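Local coordinates for penicillin binding protein 2X (Streptococcus thermophilus, PDB 5U47) that probably acts as a transpeptidase that cross-links peptidoglycan strands during septal cell-wall synthesis and is the kind of enzyme that beta-lactams inactivate, at residues 431-436 and 454-459; 378-383 and 420-425; 190-195 and 207-212. The protein carries 1 engineered substitution. All coordinates share one frame; numbering follows the deposited sequence.

Contact 1: residues 431-436 and 454-459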
# COMPACT_ATOMS: atom_id res chain seq x y z
N ILE A 431 -15.12 -14.21 -5.40
CA ILE A 431 -14.68 -14.12 -3.99
C ILE A 431 -13.70 -12.96 -3.82
O ILE A 431 -12.56 -13.03 -4.27
CB ILE A 431 -14.01 -15.45 -3.56
CG1 ILE A 431 -14.98 -16.62 -3.80
CG2 ILE A 431 -13.55 -15.40 -2.10
CD1 ILE A 431 -14.32 -17.97 -3.73
N MET A 432 -14.15 -11.93 -3.11
CA MET A 432 -13.37 -10.73 -2.92
C MET A 432 -12.30 -10.95 -1.86
O MET A 432 -12.55 -11.60 -0.82
CB MET A 432 -14.30 -9.58 -2.54
CG MET A 432 -13.69 -8.21 -2.75
SD MET A 432 -14.96 -6.90 -2.79
CE MET A 432 -15.31 -6.91 -1.06
N LEU A 433 -11.12 -10.40 -2.14
CA LEU A 433 -9.94 -10.51 -1.29
C LEU A 433 -9.48 -9.15 -0.84
O LEU A 433 -9.67 -8.14 -1.54
CB LEU A 433 -8.79 -11.16 -2.06
CG LEU A 433 -9.03 -12.53 -2.70
CD1 LEU A 433 -7.82 -13.02 -3.49
CD2 LEU A 433 -9.40 -13.55 -1.64
N GLU A 434 -8.88 -9.11 0.35
CA GLU A 434 -8.30 -7.88 0.87
C GLU A 434 -6.92 -7.69 0.20
O GLU A 434 -6.09 -8.60 0.24
CB GLU A 434 -8.12 -8.01 2.38
CG GLU A 434 -7.52 -6.81 3.09
CD GLU A 434 -8.46 -5.62 3.25
OE1 GLU A 434 -9.53 -5.54 2.60
OE2 GLU A 434 -8.11 -4.76 4.07
N PRO A 435 -6.67 -6.52 -0.41
CA PRO A 435 -5.35 -6.29 -0.95
C PRO A 435 -4.33 -6.30 0.20
O PRO A 435 -4.66 -5.83 1.29
CB PRO A 435 -5.46 -4.89 -1.58
CG PRO A 435 -6.91 -4.75 -1.89
CD PRO A 435 -7.58 -5.40 -0.72
N GLN A 436 -3.16 -6.88 -0.05
CA GLN A 436 -2.09 -7.02 0.95
C GLN A 436 -0.77 -6.54 0.40
O GLN A 436 -0.45 -6.77 -0.79
CB GLN A 436 -1.91 -8.49 1.34
CG GLN A 436 -3.06 -9.08 2.13
CD GLN A 436 -2.88 -10.55 2.46
OE1 GLN A 436 -2.09 -11.27 1.81
NE2 GLN A 436 -3.62 -11.02 3.45
N LYS A 454 -3.88 -15.28 2.16
CA LYS A 454 -4.98 -14.47 1.63
C LYS A 454 -6.14 -14.29 2.61
O LYS A 454 -6.41 -15.17 3.44
CB LYS A 454 -5.51 -15.08 0.32
CG LYS A 454 -6.38 -16.30 0.50
CD LYS A 454 -6.76 -16.87 -0.85
CE LYS A 454 -7.69 -18.07 -0.66
NZ LYS A 454 -7.95 -18.68 -1.99
N GLU A 455 -6.80 -13.15 2.51
CA GLU A 455 -7.93 -12.79 3.36
C GLU A 455 -9.21 -12.63 2.52
O GLU A 455 -9.35 -11.66 1.77
CB GLU A 455 -7.62 -11.50 4.12
CG GLU A 455 -8.70 -11.10 5.12
CD GLU A 455 -8.46 -9.77 5.83
OE1 GLU A 455 -7.43 -9.09 5.60
OE2 GLU A 455 -9.33 -9.39 6.66
N VAL A 456 -10.14 -13.57 2.67
CA VAL A 456 -11.43 -13.53 1.97
C VAL A 456 -12.33 -12.58 2.75
O VAL A 456 -12.49 -12.73 3.95
CB VAL A 456 -12.05 -14.93 1.87
CG1 VAL A 456 -13.46 -14.89 1.34
CG2 VAL A 456 -11.14 -15.86 1.04
N ILE A 457 -12.93 -11.62 2.06
CA ILE A 457 -13.74 -10.60 2.75
C ILE A 457 -15.16 -10.42 2.24
O ILE A 457 -15.86 -9.55 2.75
CB ILE A 457 -13.02 -9.23 2.72
CG1 ILE A 457 -12.75 -8.80 1.29
CG2 ILE A 457 -11.72 -9.31 3.50
CD1 ILE A 457 -12.26 -7.38 1.17
N GLY A 458 -15.56 -11.24 1.26
CA GLY A 458 -16.91 -11.18 0.73
C GLY A 458 -17.08 -11.92 -0.58
O GLY A 458 -16.13 -12.51 -1.13
N LYS A 459 -18.31 -11.89 -1.08
CA LYS A 459 -18.63 -12.54 -2.33
C LYS A 459 -19.76 -11.76 -3.01
O LYS A 459 -20.94 -12.08 -2.85
CB LYS A 459 -19.01 -14.01 -2.11
CG LYS A 459 -19.22 -14.71 -3.43
CD LYS A 459 -19.22 -16.21 -3.35
CE LYS A 459 -19.33 -16.79 -4.75
NZ LYS A 459 -19.71 -18.22 -4.68
O HOH W 1 -5.87 -11.37 0.48
O HOH W 2 -4.78 -8.84 5.13

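Contact 2: residues 378-383 and 420-425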
# COMPACT_ATOMS: atom_id res chain seq x y z
N TYR A 378 -19.65 -4.73 -2.97
CA TYR A 378 -18.31 -4.45 -3.49
C TYR A 378 -17.52 -3.51 -2.54
O TYR A 378 -16.35 -3.21 -2.79
CB TYR A 378 -18.37 -3.90 -4.92
CG TYR A 378 -18.36 -4.95 -6.01
CD1 TYR A 378 -17.21 -5.69 -6.27
CD2 TYR A 378 -19.47 -5.16 -6.84
CE1 TYR A 378 -17.16 -6.62 -7.29
CE2 TYR A 378 -19.44 -6.10 -7.87
CZ TYR A 378 -18.28 -6.83 -8.10
OH TYR A 378 -18.21 -7.78 -9.11
N LYS A 379 -18.21 -3.02 -1.50
CA LYS A 379 -17.64 -2.21 -0.42
C LYS A 379 -17.20 -0.79 -0.75
O LYS A 379 -16.38 -0.19 -0.00
CB LYS A 379 -16.51 -2.95 0.32
CG LYS A 379 -16.97 -4.22 1.01
CD LYS A 379 -15.82 -4.86 1.77
CE LYS A 379 -16.27 -6.13 2.49
NZ LYS A 379 -17.17 -5.84 3.64
N PHE A 380 -17.70 -0.25 -1.85
CA PHE A 380 -17.42 1.15 -2.16
C PHE A 380 -17.95 2.03 -1.05
O PHE A 380 -18.98 1.71 -0.43
CB PHE A 380 -17.94 1.52 -3.53
CG PHE A 380 -17.19 0.85 -4.64
CD1 PHE A 380 -15.90 1.24 -4.92
CD2 PHE A 380 -17.74 -0.21 -5.35
CE1 PHE A 380 -15.17 0.63 -5.92
CE2 PHE A 380 -17.01 -0.84 -6.35
CZ PHE A 380 -15.72 -0.42 -6.64
N GLY A 381 -17.21 3.10 -0.76
CA GLY A 381 -17.53 3.99 0.36
C GLY A 381 -16.97 3.52 1.70
O GLY A 381 -17.10 4.21 2.71
N ILE A 382 -16.34 2.34 1.72
CA ILE A 382 -15.75 1.79 2.93
C ILE A 382 -14.25 1.61 2.70
O ILE A 382 -13.86 0.95 1.74
CB ILE A 382 -16.37 0.43 3.32
CG1 ILE A 382 -17.91 0.56 3.42
CG2 ILE A 382 -15.81 -0.06 4.64
CD1 ILE A 382 -18.62 -0.74 3.78
N PRO A 383 -13.41 2.18 3.58
CA PRO A 383 -11.97 2.00 3.37
C PRO A 383 -11.59 0.53 3.50
O PRO A 383 -12.30 -0.24 4.17
CB PRO A 383 -11.34 2.84 4.50
CG PRO A 383 -12.39 2.94 5.54
CD PRO A 383 -13.70 2.94 4.81
N LEU A 420 -8.96 -2.01 -6.73
CA LEU A 420 -8.21 -3.26 -6.73
C LEU A 420 -8.96 -4.35 -5.97
O LEU A 420 -9.04 -5.49 -6.43
CB LEU A 420 -6.80 -3.08 -6.13
CG LEU A 420 -5.86 -2.12 -6.91
CD1 LEU A 420 -4.55 -1.96 -6.15
CD2 LEU A 420 -5.58 -2.63 -8.32
N ARG A 421 -9.49 -3.98 -4.81
CA ARG A 421 -10.25 -4.90 -3.98
C ARG A 421 -11.47 -5.46 -4.77
O ARG A 421 -11.71 -6.66 -4.77
CB ARG A 421 -10.72 -4.19 -2.72
CG ARG A 421 -11.59 -5.01 -1.81
CD ARG A 421 -11.98 -4.25 -0.54
NE ARG A 421 -12.71 -3.04 -0.88
CZ ARG A 421 -13.13 -2.10 -0.03
NH1 ARG A 421 -13.76 -1.04 -0.50
NH2 ARG A 421 -12.93 -2.20 1.27
N ALA A 422 -12.18 -4.58 -5.45
CA ALA A 422 -13.36 -4.97 -6.24
C ALA A 422 -12.95 -5.89 -7.38
O ALA A 422 -13.62 -6.90 -7.64
CB ALA A 422 -14.08 -3.74 -6.77
N PHE A 423 -11.83 -5.55 -8.05
CA PHE A 423 -11.34 -6.36 -9.15
C PHE A 423 -10.99 -7.79 -8.72
O PHE A 423 -11.11 -8.73 -9.53
CB PHE A 423 -10.11 -5.75 -9.85
CG PHE A 423 -10.39 -4.45 -10.59
CD1 PHE A 423 -11.54 -4.29 -11.36
CD2 PHE A 423 -9.45 -3.43 -10.59
CE1 PHE A 423 -11.77 -3.10 -12.07
CE2 PHE A 423 -9.67 -2.25 -11.29
CZ PHE A 423 -10.84 -2.09 -12.02
N THR A 424 -10.58 -7.99 -7.47
CA THR A 424 -10.23 -9.34 -7.04
C THR A 424 -11.43 -10.30 -7.12
O THR A 424 -11.23 -11.48 -7.35
CB THR A 424 -9.61 -9.44 -5.62
OG1 THR A 424 -10.55 -8.97 -4.64
CG2 THR A 424 -8.35 -8.68 -5.52
N ALA A 425 -12.66 -9.81 -6.91
CA ALA A 425 -13.83 -10.68 -6.97
C ALA A 425 -14.06 -11.14 -8.41
O ALA A 425 -14.48 -12.26 -8.65
CB ALA A 425 -15.06 -9.97 -6.43
O HOH W 3 -13.96 -1.95 -3.09

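Contact 3: residues 190-195 and 207-212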
# COMPACT_ATOMS: atom_id res chain seq x y z
N GLU A 190 19.37 2.65 26.68
CA GLU A 190 19.62 3.74 27.59
C GLU A 190 21.12 3.79 27.85
O GLU A 190 21.78 2.75 27.87
CB GLU A 190 18.87 3.44 28.90
CG GLU A 190 18.41 4.66 29.67
CD GLU A 190 17.16 5.31 29.09
OE1 GLU A 190 16.96 6.52 29.31
OE2 GLU A 190 16.37 4.62 28.43
N ALA A 191 21.66 4.99 28.02
CA ALA A 191 23.07 5.13 28.33
C ALA A 191 23.32 6.36 29.19
O ALA A 191 22.51 7.29 29.26
CB ALA A 191 23.89 5.22 27.06
N ILE A 192 24.46 6.33 29.87
CA ILE A 192 24.91 7.44 30.68
C ILE A 192 26.06 8.07 29.90
O ILE A 192 27.09 7.44 29.68
CB ILE A 192 25.41 6.99 32.07
CG1 ILE A 192 24.30 6.27 32.83
CG2 ILE A 192 25.92 8.19 32.86
CD1 ILE A 192 24.73 5.68 34.15
N TYR A 193 25.85 9.29 29.45
CA TYR A 193 26.91 10.03 28.78
C TYR A 193 27.59 10.83 29.83
O TYR A 193 26.97 11.20 30.81
CB TYR A 193 26.34 11.02 27.77
CG TYR A 193 25.89 10.44 26.47
CD1 TYR A 193 24.78 9.59 26.40
CD2 TYR A 193 26.54 10.77 25.28
CE1 TYR A 193 24.36 9.07 25.19
CE2 TYR A 193 26.10 10.27 24.07
CZ TYR A 193 25.02 9.41 24.03
OH TYR A 193 24.62 8.90 22.82
N GLU A 194 28.87 11.10 29.64
CA GLU A 194 29.59 11.99 30.53
C GLU A 194 29.17 13.41 30.15
O GLU A 194 28.79 13.66 28.99
CB GLU A 194 31.10 11.80 30.39
CG GLU A 194 31.57 10.41 30.80
CD GLU A 194 33.05 10.18 30.54
OE1 GLU A 194 33.72 9.59 31.41
OE2 GLU A 194 33.55 10.59 29.48
N LYS A 195 29.18 14.32 31.12
CA LYS A 195 28.80 15.72 30.92
C LYS A 195 29.91 16.64 31.41
O LYS A 195 30.68 16.28 32.30
CB LYS A 195 27.50 16.09 31.66
CG LYS A 195 26.21 15.44 31.14
CD LYS A 195 25.91 14.08 31.77
CE LYS A 195 24.88 13.29 30.95
NZ LYS A 195 23.59 13.99 30.70
N THR A 207 28.25 4.95 28.13
CA THR A 207 28.31 3.65 28.74
C THR A 207 26.86 3.19 28.64
O THR A 207 25.99 3.79 29.25
CB THR A 207 28.74 3.69 30.22
OG1 THR A 207 30.09 4.13 30.32
CG2 THR A 207 28.62 2.29 30.84
N ILE A 208 26.61 2.18 27.82
CA ILE A 208 25.27 1.64 27.65
C ILE A 208 24.88 0.94 28.95
O ILE A 208 25.67 0.17 29.50
CB ILE A 208 25.19 0.70 26.44
CG1 ILE A 208 25.38 1.53 25.15
CG2 ILE A 208 23.86 -0.05 26.42
CD1 ILE A 208 25.49 0.73 23.87
N THR A 209 23.68 1.24 29.44
CA THR A 209 23.18 0.63 30.67
C THR A 209 22.01 -0.30 30.40
O THR A 209 21.76 -1.24 31.18
CB THR A 209 22.79 1.70 31.69
OG1 THR A 209 21.78 2.55 31.14
CG2 THR A 209 24.00 2.52 32.07
N LYS A 210 21.27 -0.01 29.33
CA LYS A 210 20.17 -0.85 28.89
C LYS A 210 20.32 -1.01 27.37
O LYS A 210 20.29 -0.02 26.65
CB LYS A 210 18.83 -0.19 29.18
CG LYS A 210 17.65 -1.03 28.75
CD LYS A 210 16.33 -0.36 29.07
CE LYS A 210 15.19 -1.34 28.82
NZ LYS A 210 13.84 -0.77 29.06
N GLU A 211 20.49 -2.24 26.91
CA GLU A 211 20.63 -2.51 25.49
C GLU A 211 19.32 -2.29 24.74
O GLU A 211 18.25 -2.66 25.22
CB GLU A 211 21.09 -3.96 25.26
CG GLU A 211 22.53 -4.26 25.62
CD GLU A 211 23.55 -3.52 24.76
OE1 GLU A 211 23.25 -3.18 23.60
OE2 GLU A 211 24.67 -3.30 25.25
N ALA A 212 19.41 -1.69 23.56
CA ALA A 212 18.24 -1.51 22.72
C ALA A 212 17.84 -2.87 22.12
O ALA A 212 18.66 -3.76 22.03
CB ALA A 212 18.53 -0.50 21.63

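Contact 1: residues 431-436 and 454-459
Met432 and Leu433 run against Val456 and Ile457 in a short two-stranded antiparallel ribbon of the transpeptidase domain, an example of how few backbone bonds can join two strands. Ile457 N reaches Met432 O at 2.9 Å in an almost straight bond (176°), Glu434 N reaches Glu455 O at 3.0 Å, and Met432 N binds Gly458 O from above its carbonyl plane. One water extends the ladder, donating a hydrogen bond to Glu434 O and accepting one from Glu455 N.

Apolar contacts form two groups. Val456 CG1 presses on Ile431 CG2 at 3.5 Å, closer than usual for two carbons, while Val456 CG2 meets Leu433 CD2. Separately, Ile457 CD1 touches Met432 CE at 3.8 Å, and both side chains pack on Arg421 of helix 416-427; chi1 of 58° sets Ile457 CG1 between backbone N and carbonyl carbon, against Met432 O.

Glu434 and Glu455 lie side by side, pointing the same way, with carboxylate planes 58° apart. Arg610 forms a salt bridge with Glu455 OE2 and a long, weak ion pair with Glu434, which may offset their repulsion. Gln436 NE2, bonded to Lys453 O, also donates to a water that binds Glu455 OE1 at 2.7 Å.

Contact 2: residues 378-383 and 420-425
Ile382 O shows how one backbone oxygen can draw several donors. Arg421 NH1 binds it at 3.0 Å (153° at the hydrogen), approaching nearly in line with the carbonyl bond and with the oxygen close to the guanidinium plane. Arg421 NH2 adds a weak bond of 3.3 Å to the same atom, and Gln418 NE2, from the same helix, is a further donor. The arginine reaches this point with its chain extended as far as CD; the bend comes at chi3 (59°), which sets the position of NE. That NE is fixed in turn through a water: it donates to the water at 2.8 Å, and the water donates to Tyr378 O at 2.7 Å. The guanidinium is thus held along its edge, while Lys379 CB sits 3.4 Å above the centre of one face. The lysine chain crosses the arginine at about a right angle and carries its ammonium group away, so that methylene rather than charge rests on the cation.

Apolar packing completes the contact. Ala422 CB is met by Tyr378 CD1 and by Phe380 CZ, each at 3.7 Å, and the Tyr378 ring presents its edge to Ala422 O. Its hydroxyl is bonded to Ser303 of helix 297-308, a helix whose Met300 and Met297 also pack against this contact.

Lys379, with a positive phi of 69°, is where the chain leaves helix 368-377, and it opens a type II turn closed by the bond from Ile382 N to Lys379 O. The whole is a Schellman C-cap followed by a beta turn, packed on helix 416-427 within the helical part of a penicillin-binding transpeptidase domain.

Contact 3: residues 190-195 and 207-212
The carbonyl plane of Glu190 has two backbone N-H groups, those of Thr209 and Lys210, on one and the same face, each tilted from the plane instead of lying in it. Thr209 N is 2.9 Å from Glu190 O and Lys210 N 3.2 Å, the second bond being nearly straight at 172°. By contrast, Glu190 N lies in the carbonyl plane of Lys210, on a lone pair of Lys210 O, at 2.8 Å. Two successive residues facing a single residue across an antiparallel pair define the classic beta bulge, with Glu190 O as the acceptor for both as the register shifts by one residue.

The Thr209 side chain adds to the grip. Its OG1 occupies the position between backbone N and carbonyl carbon (chi1 59°), from which it makes a weak 3.3 Å bond to Glu190 O. The methyl CG2 of the same threonine lies 3.8 Å from Ile192 CG1, the two side chains crossing at about a right angle. Near the bulge, Glu190 CB and Lys210 CB touch at 3.6 Å, but the charged ends lead away and do not meet.

Beyond the bulge the pairing becomes regular. Ile192 N binds Thr207 O at 3.0 Å and Thr207 N returns a bond to Ile192 O; between this pair and the bulge sits the non-hydrogen-bonded pair of Ala191 and Ile208. Strand 189-192, in the dimerisation region, is the middle one of a three-stranded antiparallel sheet at the protein surface: 207-210 forms one border, and strand 26-28 lies along the other, bonded through Thr26 to the backbone of Ala191 and packing Val28 on its methyl.

In the fold
Contacts 1 and 2 form one continuous piece of packing, their centres about 9 Å apart. Helix 416-427 is followed in the chain by strand 432-433; the contacts meet where Leu433 N lies 2.9 Å from Thr424 OG1, a probable hydrogen bond, and where Met432 CE meets Lys379 CD of the loop at 3.5 Å. Contact 2 also packs on helix 297-308, at whose start lies an SxxK sequence with Ser295, probably the serine acylated by beta-lactams. Arg610, which pairs with contact 1, belongs to the first PASTA repeat, consistent with contact 1 lying against the C-terminal PASTA region. Contact 3 stands apart, its centre about 47 Å from that of contact 1 and about 50 Å from that of contact 2.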